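Local coordinates for protein glucose dehydrogenase (Serratia sp. FS14, PDB 7CDY) that belongs to the glucose/sorbosone dehydrogenase family of beta-propeller proteins and carries a bound calcium ion, at residues L218-P223 and E301-V306; H259-S264 and E308-G313; I287-L290 and L295-L298; Y329-T334 and G339-V344. All coordinates share one frame; numbering follows the deposited sequence.

Contact 1. Residues L218-P223 and E301-V306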
loop_
_atom_site.group_PDB
_atom_site.type_symbol
_atom_site.label_atom_id
_atom_site.label_comp_id
_atom_site.label_asym_id
_atom_site.label_seq_id
_atom_site.Cartn_x
_atom_site.Cartn_y
_atom_site.Cartn_z
ATOM N N LEU A 218 9.716 7.843 3.336
ATOM C CA LEU A 218 9.621 7.512 1.919
ATOM C C LEU A 218 10.960 6.927 1.479
ATOM O O LEU A 218 12.007 7.529 1.738
ATOM C CB LEU A 218 9.332 8.791 1.129
ATOM C CG LEU A 218 9.307 8.734 -0.398
ATOM C CD1 LEU A 218 8.119 7.930 -0.879
ATOM C CD2 LEU A 218 9.248 10.137 -0.970
ATOM N N ASN A 219 10.933 5.751 0.840
ATOM C CA ASN A 219 12.128 5.019 0.420
ATOM C C ASN A 219 12.055 4.665 -1.062
ATOM O O ASN A 219 10.972 4.529 -1.634
ATOM C CB ASN A 219 12.262 3.703 1.204
ATOM C CG ASN A 219 12.522 3.926 2.687
ATOM O OD1 ASN A 219 13.570 4.447 3.058
ATOM N ND2 ASN A 219 11.600 3.497 3.542
ATOM N N ILE A 220 13.222 4.468 -1.676
ATOM C CA ILE A 220 13.329 3.829 -2.991
ATOM C C ILE A 220 14.036 2.494 -2.781
ATOM O O ILE A 220 15.273 2.446 -2.744
ATOM C CB ILE A 220 14.076 4.704 -4.014
ATOM C CG1 ILE A 220 13.423 6.081 -4.162
ATOM C CG2 ILE A 220 14.159 4.000 -5.372
ATOM C CD1 ILE A 220 14.240 7.058 -5.027
ATOM N N PRO A 221 13.310 1.395 -2.604
ATOM C CA PRO A 221 13.948 0.160 -2.112
ATOM C C PRO A 221 14.752 -0.558 -3.186
ATOM O O PRO A 221 14.229 -0.914 -4.246
ATOM C CB PRO A 221 12.766 -0.697 -1.655
ATOM C CG PRO A 221 11.584 -0.116 -2.395
ATOM C CD PRO A 221 11.841 1.333 -2.570
ATOM N N LEU A 222 16.010 -0.803 -2.884
ATOM C CA LEU A 222 16.936 -1.499 -3.763
ATOM C C LEU A 222 17.074 -2.968 -3.360
ATOM O O LEU A 222 16.948 -3.315 -2.183
ATOM C CB LEU A 222 18.306 -0.817 -3.697
ATOM C CG LEU A 222 18.307 0.658 -4.099
ATOM C CD1 LEU A 222 19.694 1.262 -3.916
ATOM C CD2 LEU A 222 17.837 0.820 -5.538
ATOM N N PRO A 223 17.331 -3.861 -4.321
ATOM C CA PRO A 223 17.302 -5.302 -4.022
ATOM C C PRO A 223 18.419 -5.717 -3.076
ATOM O O PRO A 223 19.589 -5.371 -3.276
ATOM C CB PRO A 223 17.456 -5.959 -5.403
ATOM C CG PRO A 223 18.105 -4.906 -6.263
ATOM C CD PRO A 223 17.580 -3.589 -5.748
ATOM N N GLU A 301 12.197 16.404 -8.452
ATOM C CA GLU A 301 13.151 16.661 -9.526
ATOM C C GLU A 301 13.975 15.382 -9.638
ATOM O O GLU A 301 14.906 15.159 -8.857
ATOM C CB GLU A 301 13.995 17.894 -9.221
ATOM C CG GLU A 301 13.201 19.185 -9.359
ATOM C CD GLU A 301 13.994 20.438 -9.017
ATOM O OE1 GLU A 301 15.216 20.341 -8.783
ATOM O OE2 GLU A 301 13.381 21.527 -8.985
ATOM N N GLY A 302 13.600 14.519 -10.577
ATOM C CA GLY A 302 14.190 13.193 -10.606
ATOM C C GLY A 302 13.877 12.456 -9.318
ATOM O O GLY A 302 12.714 12.339 -8.913
ATOM N N ASP A 303 14.918 11.975 -8.646
ATOM C CA ASP A 303 14.744 11.256 -7.393
ATOM C C ASP A 303 14.829 12.164 -6.172
ATOM O O ASP A 303 14.917 11.661 -5.052
ATOM C CB ASP A 303 15.761 10.113 -7.281
ATOM C CG ASP A 303 15.397 8.909 -8.140
ATOM O OD1 ASP A 303 14.343 8.934 -8.805
ATOM O OD2 ASP A 303 16.189 7.936 -8.150
ATOM N N LYS A 304 14.797 13.480 -6.357
ATOM C CA LYS A 304 14.912 14.426 -5.255
ATOM C C LYS A 304 13.551 15.021 -4.923
ATOM O O LYS A 304 12.793 15.415 -5.814
ATOM C CB LYS A 304 15.877 15.558 -5.612
ATOM N N VAL A 305 13.251 15.096 -3.632
ATOM C CA VAL A 305 12.080 15.819 -3.150
ATOM C C VAL A 305 12.498 17.265 -2.918
ATOM O O VAL A 305 13.384 17.532 -2.099
ATOM C CB VAL A 305 11.539 15.195 -1.858
ATOM C CG1 VAL A 305 10.430 16.053 -1.277
ATOM C CG2 VAL A 305 11.057 13.773 -2.104
ATOM N N VAL A 306 11.874 18.198 -3.636
ATOM C CA VAL A 306 12.268 19.605 -3.556
ATOM C C VAL A 306 11.260 20.500 -2.847
ATOM O O VAL A 306 11.608 21.648 -2.519
ATOM C CB VAL A 306 12.649 20.193 -4.930
ATOM C CG1 VAL A 306 13.770 19.383 -5.562
ATOM C CG2 VAL A 306 11.444 20.246 -5.833
#
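Ile220 and Leu218 meet Asp303 and Val305 where two neighbouring blades of the beta-propeller lie face to face, strand 216-219 on one side and the hairpin of strands 294-301 and 304-311 on the other. The contact is small, burying 119 Å² in all, and the two backbones stay well apart: Ile220 CA and Asp303 CA are 8.7 Å from each other, so side chains alone bridge the interval. Apolar packing forms its inner part. Leu218 CD2 comes to 4.2 Å from Val305 CG2, and Leu298 lies against both residues. Further out, Trp206 of strand 205-210 touches both Ile220 and Asp303.

Backbone hydrogen bonds act within the hairpin rather than across the contact. Glu301 to Lys304 form a type II' turn, with Glu301 N bonded to Lys304 O (2.9 Å) and Lys304 N to Glu301 O (3.0 Å). Gly302 takes the positive phi of 61° that this turn needs, and Asp303 follows at the corner. On the opposite segment, Asn219 ND2 bonds Glu217 OE1 as well as Glu207 OE1, and Leu222 N bonds Tyr227 OH; Glu217 and Tyr227 both belong to the calcium site.

Between the blade of strand 216-219 and the turn of the next, the extended branch of Ile220 (chi2 172°) sets its CD1 methyl against the Asp303 carboxylate, 3.8 Å from OD2.

Contact 2. Residues H259-S264 and E308-G313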
loop_
_atom_site.group_PDB
_atom_site.type_symbol
_atom_site.label_atom_id
_atom_site.label_comp_id
_atom_site.label_asym_id
_atom_site.label_seq_id
_atom_site.Cartn_x
_atom_site.Cartn_y
_atom_site.Cartn_z
ATOM N N HIS A 259 13.133 10.608 2.064
ATOM C CA HIS A 259 12.515 11.717 2.756
ATOM C C HIS A 259 11.876 11.153 4.011
ATOM O O HIS A 259 11.417 10.007 4.021
ATOM C CB HIS A 259 11.446 12.339 1.854
ATOM C CG HIS A 259 11.081 13.736 2.222
ATOM N ND1 HIS A 259 11.901 14.811 1.958
ATOM C CD2 HIS A 259 9.991 14.231 2.853
ATOM C CE1 HIS A 259 11.324 15.913 2.404
ATOM N NE2 HIS A 259 10.164 15.590 2.947
ATOM N N TYR A 260 11.854 11.947 5.075
ATOM C CA TYR A 260 11.286 11.475 6.330
ATOM C C TYR A 260 10.552 12.606 7.031
ATOM O O TYR A 260 10.776 13.787 6.754
ATOM C CB TYR A 260 12.348 10.855 7.257
ATOM C CG TYR A 260 13.505 11.773 7.588
ATOM C CD1 TYR A 260 13.449 12.648 8.670
ATOM C CD2 TYR A 260 14.649 11.774 6.804
ATOM C CE1 TYR A 260 14.505 13.484 8.959
ATOM C CE2 TYR A 260 15.711 12.605 7.091
ATOM C CZ TYR A 260 15.631 13.460 8.161
ATOM O OH TYR A 260 16.689 14.295 8.443
ATOM N N TRP A 261 9.681 12.224 7.960
ATOM C CA TRP A 261 8.873 13.162 8.732
ATOM C C TRP A 261 9.096 12.872 10.207
ATOM O O TRP A 261 8.612 11.862 10.730
ATOM C CB TRP A 261 7.394 12.977 8.406
ATOM C CG TRP A 261 6.932 13.471 7.072
ATOM C CD1 TRP A 261 6.249 14.631 6.820
ATOM C CD2 TRP A 261 7.064 12.800 5.810
ATOM N NE1 TRP A 261 5.965 14.726 5.484
ATOM C CE2 TRP A 261 6.449 13.618 4.840
ATOM C CE3 TRP A 261 7.633 11.588 5.402
ATOM C CZ2 TRP A 261 6.398 13.264 3.492
ATOM C CZ3 TRP A 261 7.587 11.246 4.056
ATOM C CH2 TRP A 261 6.970 12.079 3.122
ATOM N N ARG A 262 9.796 13.775 10.895
ATOM C CA ARG A 262 10.010 13.577 12.324
ATOM C C ARG A 262 8.702 13.588 13.107
ATOM O O ARG A 262 8.567 12.867 14.100
ATOM C CB ARG A 262 10.996 14.613 12.859
ATOM C CG ARG A 262 12.410 14.341 12.388
ATOM C CD ARG A 262 13.375 15.400 12.923
ATOM N NE ARG A 262 14.759 15.142 12.535
ATOM C CZ ARG A 262 15.545 14.265 13.151
ATOM N NH1 ARG A 262 16.793 14.105 12.738
ATOM N NH2 ARG A 262 15.085 13.554 14.174
ATOM N N VAL A 263 7.714 14.360 12.664
ATOM C CA VAL A 263 6.362 14.281 13.202
ATOM C C VAL A 263 5.514 13.538 12.176
ATOM O O VAL A 263 5.409 13.969 11.021
ATOM C CB VAL A 263 5.795 15.678 13.514
ATOM C CG1 VAL A 263 4.397 15.564 14.127
ATOM C CG2 VAL A 263 6.744 16.446 14.456
ATOM N N SER A 264 4.955 12.402 12.574
ATOM C CA SER A 264 4.290 11.505 11.611
ATOM C C SER A 264 2.958 12.043 11.114
ATOM O O SER A 264 2.043 12.243 11.917
ATOM C CB SER A 264 4.031 10.150 12.235
ATOM O OG SER A 264 5.234 9.487 12.555
ATOM N N GLU A 308 7.371 20.307 -0.235
ATOM C CA GLU A 308 6.254 19.596 0.380
ATOM C C GLU A 308 5.101 20.573 0.578
ATOM O O GLU A 308 5.256 21.589 1.271
ATOM C CB GLU A 308 6.654 18.968 1.721
ATOM C CG GLU A 308 5.463 18.374 2.461
ATOM C CD GLU A 308 5.832 17.709 3.777
ATOM O OE1 GLU A 308 4.901 17.249 4.474
ATOM O OE2 GLU A 308 7.027 17.666 4.128
ATOM N N GLU A 309 3.947 20.255 0.000
ATOM C CA GLU A 309 2.725 21.035 0.125
ATOM C C GLU A 309 1.678 20.203 0.848
ATOM O O GLU A 309 1.704 18.967 0.793
ATOM C CB GLU A 309 2.165 21.451 -1.264
ATOM C CG GLU A 309 0.817 22.211 -1.229
ATOM C CD GLU A 309 0.221 22.529 -2.604
ATOM O OE1 GLU A 309 0.695 21.991 -3.624
ATOM O OE2 GLU A 309 -0.741 23.329 -2.662
ATOM N N ARG A 310 0.753 20.879 1.525
ATOM C CA ARG A 310 -0.355 20.246 2.230
ATOM C C ARG A 310 -1.668 20.735 1.635
ATOM O O ARG A 310 -1.864 21.945 1.461
ATOM C CB ARG A 310 -0.315 20.585 3.728
ATOM C CG ARG A 310 0.927 20.106 4.472
ATOM C CD ARG A 310 1.145 18.606 4.287
ATOM N NE ARG A 310 2.222 18.073 5.115
ATOM C CZ ARG A 310 2.065 17.692 6.377
ATOM N NH1 ARG A 310 0.876 17.806 6.957
ATOM N NH2 ARG A 310 3.097 17.198 7.051
ATOM N N LEU A 311 -2.576 19.800 1.357
ATOM C CA LEU A 311 -3.892 20.073 0.801
ATOM C C LEU A 311 -4.944 19.407 1.676
ATOM O O LEU A 311 -4.665 18.429 2.371
ATOM C CB LEU A 311 -4.029 19.533 -0.644
ATOM C CG LEU A 311 -3.036 20.026 -1.702
ATOM C CD1 LEU A 311 -1.711 19.275 -1.621
ATOM C CD2 LEU A 311 -3.636 19.849 -3.088
ATOM N N LEU A 312 -6.165 19.924 1.621
ATOM C CA LEU A 312 -7.362 19.331 2.283
ATOM C C LEU A 312 -7.271 19.345 3.810
ATOM O O LEU A 312 -8.048 18.717 4.427
ATOM C CB LEU A 312 -7.598 17.892 1.803
ATOM C CG LEU A 312 -7.565 17.628 0.303
ATOM C CD1 LEU A 312 -7.957 16.192 -0.002
ATOM C CD2 LEU A 312 -8.454 18.580 -0.461
ATOM N N GLY A 313 -6.427 20.204 4.368
ATOM C CA GLY A 313 -6.253 20.283 5.836
ATOM C C GLY A 313 -7.457 20.819 6.608
ATOM O O GLY A 313 -7.440 20.688 7.783
HETATM O O HOH W 1 9.128 15.978 5.464
HETATM O O HOH W 2 9.444 18.318 3.307
HETATM O O HOH W 3 4.248 16.234 9.913
#
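Glu308 OE1 is held by three N-H groups, one of them from the opposite segment. Trp261 NE1 gives it a bond of 2.9 Å with an N-H...O angle of 164°; the oxygen lies in the indole plane, yet the indole meets it from above the carboxylate plane. Arg310 supplies the other two side-on, NE at 2.9 Å from Glu308 OE1 in a salt bridge and NH2 at 3.1 Å from the same atom. The Glu308 chain, extended throughout, reaches from strand 304-311 to the tryptophan. Strands 259-261 and 304-311 are the outermost of two adjacent propeller blades, and their axes pass 12.1 Å apart, a gap bridged here by long side chains and water.

Glu308 OE2 is bonded by two waters, which donate to it at 3.0 Å and 2.6 Å from OE2, and both also touch His259 NE2, the 3.0 Å one weakly; that water donates to Tyr260 O as well. His259 CD2 lies over one face of the indole, toward its rim. Arg310 NH1 is bonded to Gln292 OE1, which helps fix the guanidinium, while a third water links Arg310 NH2 to Val263 O.

Contact 3. Residues I287-L290 and L295-L298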
loop_
_atom_site.group_PDB
_atom_site.type_symbol
_atom_site.label_atom_id
_atom_site.label_comp_id
_atom_site.label_asym_id
_atom_site.label_seq_id
_atom_site.Cartn_x
_atom_site.Cartn_y
_atom_site.Cartn_z
ATOM N N ILE A 287 0.492 11.749 -1.372
ATOM C CA ILE A 287 0.487 10.782 -0.278
ATOM C C ILE A 287 -0.604 11.167 0.710
ATOM O O ILE A 287 -0.702 12.333 1.097
ATOM C CB ILE A 287 1.858 10.762 0.429
ATOM C CG1 ILE A 287 2.952 10.266 -0.533
ATOM C CG2 ILE A 287 1.798 9.924 1.711
ATOM C CD1 ILE A 287 4.368 10.486 -0.009
ATOM N N GLY A 288 -1.421 10.214 1.139
ATOM C CA GLY A 288 -2.434 10.524 2.132
ATOM C C GLY A 288 -1.847 10.612 3.531
ATOM O O GLY A 288 -0.843 9.976 3.852
ATOM N N ALA A 289 -2.488 11.425 4.375
ATOM C CA ALA A 289 -2.158 11.516 5.795
ATOM C C ALA A 289 -3.383 11.109 6.604
ATOM O O ALA A 289 -4.439 11.754 6.512
ATOM C CB ALA A 289 -1.689 12.924 6.176
ATOM N N LEU A 290 -3.253 10.016 7.363
ATOM C CA LEU A 290 -4.328 9.577 8.246
ATOM C C LEU A 290 -4.416 10.450 9.495
ATOM O O LEU A 290 -5.439 11.098 9.743
ATOM C CB LEU A 290 -4.134 8.105 8.631
ATOM C CG LEU A 290 -4.252 7.091 7.496
ATOM C CD1 LEU A 290 -3.655 5.744 7.929
ATOM C CD2 LEU A 290 -5.692 6.905 7.072
ATOM N N LEU A 295 -3.824 15.710 2.539
ATOM C CA LEU A 295 -3.157 15.163 1.371
ATOM C C LEU A 295 -1.828 15.883 1.200
ATOM O O LEU A 295 -1.786 17.117 1.202
ATOM C CB LEU A 295 -4.033 15.370 0.140
ATOM C CG LEU A 295 -3.483 14.867 -1.196
ATOM C CD1 LEU A 295 -3.355 13.341 -1.196
ATOM C CD2 LEU A 295 -4.397 15.327 -2.326
ATOM N N ILE A 296 -0.752 15.119 1.084
ATOM C CA ILE A 296 0.596 15.650 0.938
ATOM C C ILE A 296 0.965 15.627 -0.534
ATOM O O ILE A 296 0.745 14.618 -1.218
ATOM C CB ILE A 296 1.589 14.809 1.757
ATOM C CG1 ILE A 296 1.257 14.899 3.244
ATOM C CG2 ILE A 296 3.015 15.234 1.473
ATOM C CD1 ILE A 296 1.940 13.828 4.083
ATOM N N ARG A 297 1.531 16.724 -1.036
ATOM C CA ARG A 297 2.061 16.764 -2.394
ATOM C C ARG A 297 3.552 17.057 -2.340
ATOM O O ARG A 297 3.965 18.119 -1.858
ATOM C CB ARG A 297 1.358 17.827 -3.239
ATOM C CG ARG A 297 1.862 17.842 -4.675
ATOM C CD ARG A 297 1.091 18.812 -5.538
ATOM N NE ARG A 297 1.489 20.188 -5.294
ATOM C CZ ARG A 297 2.351 20.859 -6.050
ATOM N NH1 ARG A 297 2.916 20.274 -7.096
ATOM N NH2 ARG A 297 2.654 22.116 -5.756
ATOM N N LEU A 298 4.364 16.124 -2.836
ATOM C CA LEU A 298 5.809 16.304 -2.920
ATOM C C LEU A 298 6.183 16.625 -4.360
ATOM O O LEU A 298 5.864 15.852 -5.272
ATOM C CB LEU A 298 6.540 15.042 -2.468
ATOM C CG LEU A 298 6.225 14.546 -1.058
ATOM C CD1 LEU A 298 7.048 13.318 -0.727
ATOM C CD2 LEU A 298 6.501 15.663 -0.061
#
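The flat groups that meet between Ile287 and Ile296 are peptide groups, since no ring or charged plane takes part. Ile287 N donates to Ile296 O at 2.9 Å, and Ile296 N returns a bond of 2.8 Å to Ile287 O, with N-H...O angles of 158° and 168°. The returned bond runs nearly straight on from the Ile287 carbonyl, whereas the first donor is tilted from the plane of its acceptor. Around the same Ile287 oxygen sit two carbons: Ile296 CB, and Leu295 CD1 at 3.6 Å from Ile287 O.

This is an antiparallel beta hairpin, strands 284-289 and 294-301, which are the two middle strands of a four-stranded propeller blade. Ile287 and Ile296 form a hydrogen-bonded pair, and Gly288 with Leu295 the non-hydrogen-bonded pair beside it. The two isoleucine side chains share one face of the sheet, with Ile287 CB 4.3 Å from Ile296 CB. Ile287 extends its longer branch (chi2 168°) until CD1 is 4.0 Å from Leu298 CD1, the two side chains meeting at a slant. In the other direction, Ile296 CD1 packs on Ala289 CB at 4.3 Å. Leu295 points to the opposite face and adjoins Phe286.

The outer flanks of both strands are bonded on as well, Gly288 to Ser268 and Leu295 to Leu311. Every touching residue is buried. The side chains that touch, Ile287, Ala289, Leu295, Ile296 and Leu298, are apolar, while Arg297, on the Leu295 face, takes no part and pairs with Glu309; the peptide bonds therefore supply the polar pairing and fix the register.

Contact 4. Residues Y329-T334 and G339-V344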
loop_
_atom_site.group_PDB
_atom_site.type_symbol
_atom_site.label_atom_id
_atom_site.label_comp_id
_atom_site.label_asym_id
_atom_site.label_seq_id
_atom_site.Cartn_x
_atom_site.Cartn_y
_atom_site.Cartn_z
ATOM N N TYR A 329 -7.742 13.328 -12.804
ATOM C CA TYR A 329 -8.043 13.705 -11.430
ATOM C C TYR A 329 -7.410 12.712 -10.462
ATOM O O TYR A 329 -7.068 11.586 -10.828
ATOM C CB TYR A 329 -9.556 13.730 -11.192
ATOM C CG TYR A 329 -10.281 14.885 -11.841
ATOM C CD1 TYR A 329 -10.764 14.782 -13.140
ATOM C CD2 TYR A 329 -10.486 16.073 -11.154
ATOM C CE1 TYR A 329 -11.439 15.832 -13.735
ATOM C CE2 TYR A 329 -11.155 17.131 -11.742
ATOM C CZ TYR A 329 -11.624 17.003 -13.032
ATOM O OH TYR A 329 -12.292 18.059 -13.615
ATOM N N LEU A 330 -7.253 13.146 -9.215
ATOM C CA LEU A 330 -6.882 12.233 -8.142
ATOM C C LEU A 330 -8.143 11.675 -7.506
ATOM O O LEU A 330 -9.161 12.361 -7.410
ATOM C CB LEU A 330 -6.064 12.952 -7.069
ATOM C CG LEU A 330 -4.685 13.461 -7.466
ATOM C CD1 LEU A 330 -4.083 14.234 -6.311
ATOM C CD2 LEU A 330 -3.782 12.303 -7.854
ATOM N N TYR A 331 -8.065 10.423 -7.067
ATOM C CA TYR A 331 -9.168 9.748 -6.400
ATOM C C TYR A 331 -8.700 9.281 -5.027
ATOM O O TYR A 331 -7.656 8.628 -4.912
ATOM C CB TYR A 331 -9.679 8.575 -7.249
ATOM C CG TYR A 331 -10.464 9.035 -8.461
ATOM C CD1 TYR A 331 -9.817 9.553 -9.578
ATOM C CD2 TYR A 331 -11.848 8.980 -8.470
ATOM C CE1 TYR A 331 -10.543 9.994 -10.683
ATOM C CE2 TYR A 331 -12.575 9.409 -9.567
ATOM C CZ TYR A 331 -11.918 9.915 -10.664
ATOM O OH TYR A 331 -12.657 10.342 -11.752
ATOM N N LEU A 332 -9.458 9.635 -3.990
ATOM C CA LEU A 332 -9.095 9.348 -2.611
ATOM C C LEU A 332 -10.191 8.549 -1.929
ATOM O O LEU A 332 -11.370 8.644 -2.295
ATOM C CB LEU A 332 -8.920 10.644 -1.797
ATOM C CG LEU A 332 -8.059 11.777 -2.352
ATOM C CD1 LEU A 332 -7.891 12.878 -1.307
ATOM C CD2 LEU A 332 -6.716 11.297 -2.843
ATOM N N LEU A 333 -9.795 7.776 -0.909
ATOM C CA LEU A 333 -10.727 7.178 0.037
ATOM C C LEU A 333 -10.439 7.714 1.426
ATOM O O LEU A 333 -9.276 7.930 1.784
ATOM C CB LEU A 333 -10.582 5.655 0.097
ATOM C CG LEU A 333 -10.854 4.905 -1.207
ATOM C CD1 LEU A 333 -10.456 3.424 -1.100
ATOM C CD2 LEU A 333 -12.307 5.045 -1.627
ATOM N N THR A 334 -11.490 7.927 2.212
ATOM C CA THR A 334 -11.340 8.403 3.583
ATOM C C THR A 334 -11.604 7.274 4.567
ATOM O O THR A 334 -12.517 6.466 4.370
ATOM C CB THR A 334 -12.217 9.625 3.895
ATOM O OG1 THR A 334 -13.595 9.233 3.994
ATOM C CG2 THR A 334 -12.064 10.676 2.823
ATOM N N GLY A 339 -17.212 6.296 5.267
ATOM C CA GLY A 339 -16.093 6.607 4.400
ATOM C C GLY A 339 -16.547 7.118 3.050
ATOM O O GLY A 339 -17.623 6.773 2.557
ATOM N N LYS A 340 -15.691 7.932 2.440
ATOM C CA LYS A 340 -16.011 8.642 1.211
ATOM C C LYS A 340 -15.032 8.297 0.094
ATOM O O LYS A 340 -13.845 8.032 0.336
ATOM C CB LYS A 340 -15.956 10.166 1.428
ATOM C CG LYS A 340 -16.710 10.691 2.658
ATOM C CD LYS A 340 -18.193 10.379 2.621
ATOM C CE LYS A 340 -18.972 11.265 3.605
ATOM N NZ LYS A 340 -18.528 11.039 5.010
ATOM N N LEU A 341 -15.544 8.334 -1.139
ATOM C CA LEU A 341 -14.739 8.382 -2.350
ATOM C C LEU A 341 -14.747 9.826 -2.838
ATOM O O LEU A 341 -15.823 10.399 -3.062
ATOM C CB LEU A 341 -15.349 7.466 -3.416
ATOM C CG LEU A 341 -14.748 7.524 -4.822
ATOM C CD1 LEU A 341 -13.328 6.969 -4.840
ATOM C CD2 LEU A 341 -15.648 6.745 -5.787
ATOM N N LEU A 342 -13.564 10.417 -2.988
ATOM C CA LEU A 342 -13.419 11.814 -3.380
ATOM C C LEU A 342 -12.672 11.929 -4.698
ATOM O O LEU A 342 -11.703 11.201 -4.945
ATOM C CB LEU A 342 -12.616 12.597 -2.337
ATOM C CG LEU A 342 -13.127 12.544 -0.901
ATOM C CD1 LEU A 342 -12.186 13.309 0.019
ATOM C CD2 LEU A 342 -14.550 13.087 -0.799
ATOM N N LYS A 343 -13.097 12.878 -5.522
ATOM C CA LYS A 343 -12.422 13.223 -6.766
ATOM C C LYS A 343 -11.824 14.617 -6.592
ATOM O O LYS A 343 -12.546 15.572 -6.275
ATOM C CB LYS A 343 -13.431 13.200 -7.911
ATOM C CG LYS A 343 -12.876 13.520 -9.278
ATOM C CD LYS A 343 -14.011 13.456 -10.294
ATOM C CE LYS A 343 -13.696 14.213 -11.562
ATOM N NZ LYS A 343 -14.828 14.158 -12.531
ATOM N N VAL A 344 -10.522 14.694 -6.780
ATOM C CA VAL A 344 -9.775 15.929 -6.434
ATOM C C VAL A 344 -8.994 16.452 -7.626
ATOM O O VAL A 344 -8.337 15.711 -8.278
ATOM C CB VAL A 344 -8.827 15.670 -5.251
ATOM C CG1 VAL A 344 -8.080 16.933 -4.897
ATOM C CG2 VAL A 344 -9.573 15.153 -4.037
#
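Tyr329 to Thr334 and Gly339 to Val344 form a buried antiparallel beta hairpin in the last blade of the chain. Leu330 pairs with Val344 and Leu332 with Leu342, each through two backbone hydrogen bonds; Leu332 N, for example, is 2.9 Å from Leu342 O. Between them, the CA-H groups of the non-hydrogen-bonded pairs Tyr331-Lys343 and Leu333-Leu341 point at carbonyl oxygens of the opposite strand, such as Leu333 CA to Lys340 O at 3.2 Å.

At the open end, Lys343 runs extended across one face of the Tyr329 ring. Its CE lies over the centre of that ring, 3.4 Å from the centroid, in a CH-pi contact, and its NZ makes a cation-pi contact over the same face, 22° off the normal. Tyr331 lies alongside the same lysine, its OH 3.7 Å from Lys343 CD and bonded to Asp327.

Strand 339-345 is flanked on its other edge by the N-terminal strand 3-19, through Gly339 with Leu11 and Leu341 with Leu7, so the first and last strands join as in the Velcro closure of beta-propellers. On the face of Leu330, Leu332, Leu342 and Val344, Leu332 CD1 packs on Val344 CG2 at 3.9 Å. Toward the turn, Thr334 N bonds Lys340 O, and Thr334 OG1, placed between its backbone N and carbonyl carbon (chi1 73°), accepts from Lys340 N at 2.9 Å and also bonds Glu336 OE2.

Contacts 1 and 2 join the same two neighbouring blades at different points along strand 304-311, their centres about 16 Å apart; their segments alternate in the chain. Contact 3 lies within the second of these blades, its centre about 6 Å from that of contact 2, and is bound to it by the Arg297-Glu309 salt bridge. Contact 4 comes last in the chain, in the blade that follows, its centre about 12 Å from that of contact 3; it touches contact 3 through Leu295 with Leu330 and Leu332, and contact 2 through Leu312 with Leu332. Together they trace successive blades round the propeller to its closure.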